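Local coordinates for protein diaminopimelate decarboxylase (Phaeodactylum tricornutum, PDB 7JPJ) that probably decarboxylates meso-diaminopimelate to lysine, the last step of lysine biosynthesis, as a dimer that depends on pyridoxal 5'-phosphate, at residues D35-A40 with K69-K74; P280-V285 with S392-S397. All coordinates share one frame; numbering follows the deposited sequence.

Contact 1: D35-A40 with K69-K74; sequences DKLEEA and KYFHSK
Leu37 meets the ring of Phe71 where helix 34-45 runs past helix 65-73, the axes of the two short segments 11.1 Å apart at their closest and their directions 41° apart. With that spacing the backbones stay well separated, and the side chains have to bridge the gap. Leu37 does so with two of its atoms. Its CD2 meets CZ at the tip of the Phe71 ring at 3.6 Å, the two side chains crossing at about a right angle, while its CB lies 3.7 Å from CE2 of Tyr70. The Tyr70 ring leaves its own helix with CG anti to the backbone N (chi1 173°) and reaches Glu38, the residue after Leu37, where OH comes to 3.2 Å from CA and stands equally near CB. These helices pack on the outside of the pyridoxal-binding alpha/beta barrel, helix 65-73 following strand 53-58 in its parallel sheet; Phe71 also sets its ring edge-to-face with Tyr57 of that strand. An alanine in place of Tyr70 would probably open a gap beside Leu37 CB and leave CA and CB of Glu38 without the contact of the hydroxyl. Further out, the contact turns polar. The Lys74 chain bends at chi2 and chi3, and its NZ ends 3.9 Å from Glu38 CG; the ammonium is 4.4 Å from Glu38 OE2, too far for a salt bridge though the opposite charges may still attract. Asp42 makes a long, weak ion pair with the same Lys74 NZ, and Lys417 does likewise with Glu38 OE1.

Contact 2: P280-V285 with S392-S397; sequences PGTYLV and SGAYCS. With SO4 (sulfate ion), chain D.
Thr282 and Tyr395 meet where both bind a sulfate ion, probably from the crystallisation liquor. Thr282 OG1 gives its hydrogen bond to sulfate O1 at 2.8 Å and also lies in the plane of the Tyr395 ring, at its edge, 3.4 Å from CE2. Sulfate O3 is gripped twice, by Tyr395 OH at 2.6 Å and by the backbone N of Thr282, while Gly281 N binds O2 at 3.1 Å with a nearly straight N-H...O angle of 161°. A side chain on Gly281 would run into O3. Behind this shell, Ala394 CB packs against Val285 CG2 at 3.8 Å and against CA of Thr282. Gly393 lies close enough for its CA to make a C-H...O contact with Val285 O at 3.2 Å, where a CB would clash. Further out, the backbone of Gly393 bonds to that of Ala286 and the backbone of Tyr395 to that of Ala61, and Tyr404 of the second subunit packs on Tyr395. Tyr395 also touches Lys60, the predicted cofactor lysine, and Thr282 touches the bound D-lysine; the sulfate, bound also by Gly238 N, probably marks the cofactor's phosphate site in the barrel of a fold-type III PLP enzyme.

How the contacts relate
Contact 2 is buried near the middle of the chain, whereas contact 1 lies further out and is only partly buried. Their centres are 13 Å apart, and helix 282-285 joins them: Phe71 CE2 packs on Val285 CG1 at 3.7 Å, and Ala40 CB sits 3.4 Å from Tyr283 O. Contact 1 brings together two helices of the pyridoxal-binding region through apolar groups, with loosely paired charges at its margin. Contact 2 instead ties that region to a loop following strand 386-390 of the mixed sheet, and much of its polar chemistry is directed at a bound anion. Val285 thus has packing partners in both.

Contact 1: D35-A40 with K69-K74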
loop_
_atom_site.group_PDB
_atom_site.type_symbol
_atom_site.label_atom_id
_atom_site.label_comp_id
_atom_site.label_asym_id
_atom_site.label_seq_id
_atom_site.Cartn_x
_atom_site.Cartn_y
_atom_site.Cartn_z
ATOM N N ASP A 35 16.422 21.697 -7.408
ATOM C CA ASP A 35 15.819 23.028 -7.418
ATOM C C ASP A 35 14.571 23.078 -6.545
ATOM O O ASP A 35 14.397 24.003 -5.745
ATOM C CB ASP A 35 15.479 23.434 -8.851
ATOM C CG ASP A 35 16.509 24.366 -9.452
ATOM O OD1 ASP A 35 16.866 25.364 -8.792
ATOM O OD2 ASP A 35 16.959 24.100 -10.589
ATOM N N LYS A 36 13.686 22.086 -6.689
ATOM C CA LYS A 36 12.449 22.073 -5.915
ATOM C C LYS A 36 12.700 21.761 -4.443
ATOM O O LYS A 36 11.912 22.172 -3.583
ATOM C CB LYS A 36 11.468 21.067 -6.517
ATOM C CG LYS A 36 10.637 21.622 -7.664
ATOM C CD LYS A 36 9.542 22.536 -7.141
ATOM C CE LYS A 36 8.808 23.233 -8.268
ATOM N NZ LYS A 36 7.658 24.031 -7.760
ATOM N N LEU A 37 13.778 21.040 -4.131
ATOM C CA LEU A 37 14.121 20.807 -2.732
ATOM C C LEU A 37 14.647 22.072 -2.067
ATOM O O LEU A 37 14.410 22.290 -0.873
ATOM C CB LEU A 37 15.153 19.686 -2.617
ATOM C CG LEU A 37 14.683 18.254 -2.878
ATOM C CD1 LEU A 37 15.879 17.336 -3.030
ATOM C CD2 LEU A 37 13.766 17.767 -1.762
ATOM N N GLU A 38 15.356 22.915 -2.823
ATOM C CA GLU A 38 15.918 24.135 -2.254
ATOM C C GLU A 38 14.832 25.152 -1.928
ATOM O O GLU A 38 14.912 25.847 -0.909
ATOM C CB GLU A 38 16.942 24.735 -3.218
ATOM C CG GLU A 38 17.982 25.602 -2.544
ATOM C CD GLU A 38 18.810 26.397 -3.533
ATOM O OE1 GLU A 38 18.233 27.243 -4.249
ATOM O OE2 GLU A 38 20.038 26.180 -3.593
ATOM N N GLU A 39 13.815 25.259 -2.788
ATOM C CA GLU A 39 12.710 26.177 -2.525
ATOM C C GLU A 39 11.978 25.813 -1.242
ATOM O O GLU A 39 11.647 26.690 -0.437
ATOM C CB GLU A 39 11.740 26.182 -3.706
ATOM C CG GLU A 39 12.396 26.409 -5.057
ATOM C CD GLU A 39 11.397 26.362 -6.203
ATOM O OE1 GLU A 39 10.215 26.028 -5.949
ATOM O OE2 GLU A 39 11.789 26.673 -7.350
ATOM N N ALA A 40 11.710 24.521 -1.034
ATOM C CA ALA A 40 10.989 24.103 0.162
ATOM C C ALA A 40 11.851 24.257 1.407
ATOM O O ALA A 40 11.364 24.699 2.455
ATOM C CB ALA A 40 10.512 22.660 0.013
ATOM N N LYS A 69 20.931 13.533 3.143
ATOM C CA LYS A 69 22.200 14.249 3.077
ATOM C C LYS A 69 21.998 15.695 2.639
ATOM O O LYS A 69 22.688 16.600 3.122
ATOM C CB LYS A 69 23.161 13.529 2.129
ATOM C CG LYS A 69 23.636 12.173 2.630
ATOM C CD LYS A 69 24.449 11.451 1.564
ATOM C CE LYS A 69 24.762 10.013 1.967
ATOM N NZ LYS A 69 25.611 9.935 3.192
ATOM N N TYR A 70 21.049 15.934 1.729
ATOM C CA TYR A 70 20.825 17.294 1.248
ATOM C C TYR A 70 20.221 18.173 2.338
ATOM O O TYR A 70 20.680 19.299 2.564
ATOM C CB TYR A 70 19.925 17.292 0.014
ATOM C CG TYR A 70 19.556 18.694 -0.394
ATOM C CD1 TYR A 70 20.453 19.486 -1.095
ATOM C CD2 TYR A 70 18.330 19.248 -0.038
ATOM C CE1 TYR A 70 20.136 20.779 -1.453
ATOM C CE2 TYR A 70 18.004 20.544 -0.390
ATOM C CZ TYR A 70 18.911 21.303 -1.099
ATOM O OH TYR A 70 18.599 22.592 -1.456
ATOM N N PHE A 71 19.175 17.684 3.009
ATOM C CA PHE A 71 18.557 18.465 4.076
ATOM C C PHE A 71 19.501 18.645 5.257
ATOM O O PHE A 71 19.382 19.626 5.998
ATOM C CB PHE A 71 17.261 17.806 4.537
ATOM C CG PHE A 71 16.116 17.968 3.574
ATOM C CD1 PHE A 71 16.027 19.084 2.761
ATOM C CD2 PHE A 71 15.124 17.003 3.492
ATOM C CE1 PHE A 71 14.969 19.233 1.878
ATOM C CE2 PHE A 71 14.068 17.146 2.614
ATOM C CZ PHE A 71 13.990 18.262 1.804
ATOM N N HIS A 72 20.443 17.720 5.451
ATOM C CA HIS A 72 21.433 17.909 6.505
ATOM C C HIS A 72 22.377 19.057 6.168
ATOM O O HIS A 72 22.728 19.857 7.045
ATOM C CB HIS A 72 22.214 16.614 6.740
ATOM C CG HIS A 72 23.206 16.706 7.856
ATOM N ND1 HIS A 72 24.526 16.331 7.716
ATOM C CD2 HIS A 72 23.074 17.145 9.131
ATOM C CE1 HIS A 72 25.162 16.532 8.856
ATOM N NE2 HIS A 72 24.304 17.027 9.730
ATOM N N SER A 73 22.792 19.160 4.903
ATOM C CA SER A 73 23.650 20.262 4.484
ATOM C C SER A 73 22.960 21.614 4.612
ATOM O O SER A 73 23.642 22.644 4.665
ATOM C CB SER A 73 24.107 20.045 3.041
ATOM O OG SER A 73 23.000 20.048 2.157
ATOM N N LYS A 74 21.628 21.635 4.655
ATOM C CA LYS A 74 20.868 22.861 4.844
ATOM C C LYS A 74 20.525 23.121 6.306
ATOM O O LYS A 74 19.702 23.997 6.587
ATOM C CB LYS A 74 19.584 22.818 4.012
ATOM C CG LYS A 74 19.823 22.859 2.515
ATOM C CD LYS A 74 20.331 24.219 2.080
ATOM C CE LYS A 74 19.245 25.014 1.379
ATOM N NZ LYS A 74 19.770 26.297 0.819
#

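Contact 2: P280-V285 with S392-S397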
loop_
_atom_site.group_PDB
_atom_site.type_symbol
_atom_site.label_atom_id
_atom_site.label_comp_id
_atom_site.label_asym_id
_atom_site.label_seq_id
_atom_site.Cartn_x
_atom_site.Cartn_y
_atom_site.Cartn_z
ATOM N N PRO A 280 7.769 19.328 9.073
ATOM C CA PRO A 280 7.099 19.175 7.775
ATOM C C PRO A 280 7.616 17.949 7.032
ATOM O O PRO A 280 8.822 17.696 6.983
ATOM C CB PRO A 280 7.459 20.467 7.035
ATOM C CG PRO A 280 8.779 20.836 7.585
ATOM C CD PRO A 280 8.780 20.399 9.031
ATOM N N GLY A 281 6.690 17.184 6.466
ATOM C CA GLY A 281 7.050 16.078 5.605
ATOM C C GLY A 281 6.640 16.351 4.173
ATOM O O GLY A 281 7.488 16.467 3.282
ATOM N N THR A 282 5.328 16.466 3.954
ATOM C CA THR A 282 4.809 16.785 2.629
ATOM C C THR A 282 5.400 18.089 2.101
ATOM O O THR A 282 5.880 18.151 0.965
ATOM C CB THR A 282 3.283 16.864 2.684
ATOM O OG1 THR A 282 2.757 15.625 3.175
ATOM C CG2 THR A 282 2.708 17.146 1.306
ATOM N N TYR A 283 5.397 19.138 2.928
ATOM C CA TYR A 283 5.803 20.463 2.467
ATOM C C TYR A 283 7.236 20.502 1.949
ATOM O O TYR A 283 7.580 21.413 1.191
ATOM C CB TYR A 283 5.637 21.484 3.594
ATOM C CG TYR A 283 5.410 22.902 3.115
ATOM C CD1 TYR A 283 4.126 23.377 2.879
ATOM C CD2 TYR A 283 6.479 23.768 2.904
ATOM C CE1 TYR A 283 3.912 24.676 2.442
ATOM C CE2 TYR A 283 6.274 25.066 2.467
ATOM C CZ TYR A 283 4.989 25.514 2.239
ATOM O OH TYR A 283 4.782 26.804 1.806
ATOM N N LEU A 284 8.071 19.536 2.322
ATOM C CA LEU A 284 9.474 19.578 1.936
ATOM C C LEU A 284 9.778 18.800 0.662
ATOM O O LEU A 284 10.693 19.183 -0.076
ATOM C CB LEU A 284 10.346 19.040 3.073
ATOM C CG LEU A 284 10.756 20.024 4.166
ATOM C CD1 LEU A 284 11.245 19.271 5.385
ATOM C CD2 LEU A 284 11.836 20.969 3.660
ATOM N N VAL A 285 9.041 17.726 0.375
ATOM C CA VAL A 285 9.459 16.791 -0.665
ATOM C C VAL A 285 8.361 16.509 -1.687
ATOM O O VAL A 285 8.630 15.914 -2.737
ATOM C CB VAL A 285 9.953 15.470 -0.040
ATOM C CG1 VAL A 285 11.219 15.696 0.773
ATOM C CG2 VAL A 285 8.865 14.844 0.818
ATOM N N SER A 392 4.715 13.689 -6.487
ATOM C CA SER A 392 4.845 12.303 -6.060
ATOM C C SER A 392 6.130 12.063 -5.273
ATOM O O SER A 392 6.669 10.955 -5.276
ATOM C CB SER A 392 4.778 11.371 -7.267
ATOM O OG SER A 392 3.561 11.545 -7.970
ATOM N N GLY A 393 6.634 13.095 -4.599
ATOM C CA GLY A 393 7.825 12.974 -3.788
ATOM C C GLY A 393 7.582 12.706 -2.322
ATOM O O GLY A 393 8.539 12.526 -1.562
ATOM N N ALA A 394 6.320 12.672 -1.899
ATOM C CA ALA A 394 5.957 12.442 -0.508
ATOM C C ALA A 394 4.970 11.289 -0.432
ATOM O O ALA A 394 3.940 11.303 -1.115
ATOM C CB ALA A 394 5.354 13.701 0.121
ATOM N N TYR A 395 5.295 10.289 0.390
ATOM C CA TYR A 395 4.417 9.144 0.634
ATOM C C TYR A 395 4.085 8.402 -0.660
ATOM O O TYR A 395 2.957 7.952 -0.871
ATOM C CB TYR A 395 3.145 9.575 1.365
ATOM C CG TYR A 395 3.435 10.324 2.643
ATOM C CD1 TYR A 395 3.901 9.658 3.765
ATOM C CD2 TYR A 395 3.253 11.698 2.724
ATOM C CE1 TYR A 395 4.172 10.334 4.937
ATOM C CE2 TYR A 395 3.521 12.385 3.891
ATOM C CZ TYR A 395 3.981 11.697 4.996
ATOM O OH TYR A 395 4.253 12.372 6.165
ATOM N N CYS A 396 5.081 8.277 -1.538
ATOM C CA CYS A 396 4.953 7.458 -2.741
ATOM C C CYS A 396 6.032 6.388 -2.763
ATOM O O CYS A 396 5.724 5.212 -2.556
ATOM C CB CYS A 396 4.997 8.333 -3.996
ATOM S SG CYS A 396 3.629 9.506 -4.120
ATOM N N SER A 397 7.294 6.753 -3.003
ATOM C CA SER A 397 8.377 5.787 -2.863
ATOM C C SER A 397 8.442 5.238 -1.443
ATOM O O SER A 397 8.690 4.043 -1.241
ATOM C CB SER A 397 9.707 6.430 -3.249
ATOM O OG SER A 397 10.777 5.523 -3.065
HETATM S S SO4 D . 3.085 15.854 6.868
HETATM O O1 SO4 D . 2.106 16.092 5.810
HETATM O O2 SO4 D . 3.689 17.125 7.264
HETATM O O3 SO4 D . 4.126 14.952 6.385
HETATM O O4 SO4 D . 2.417 15.239 8.012
#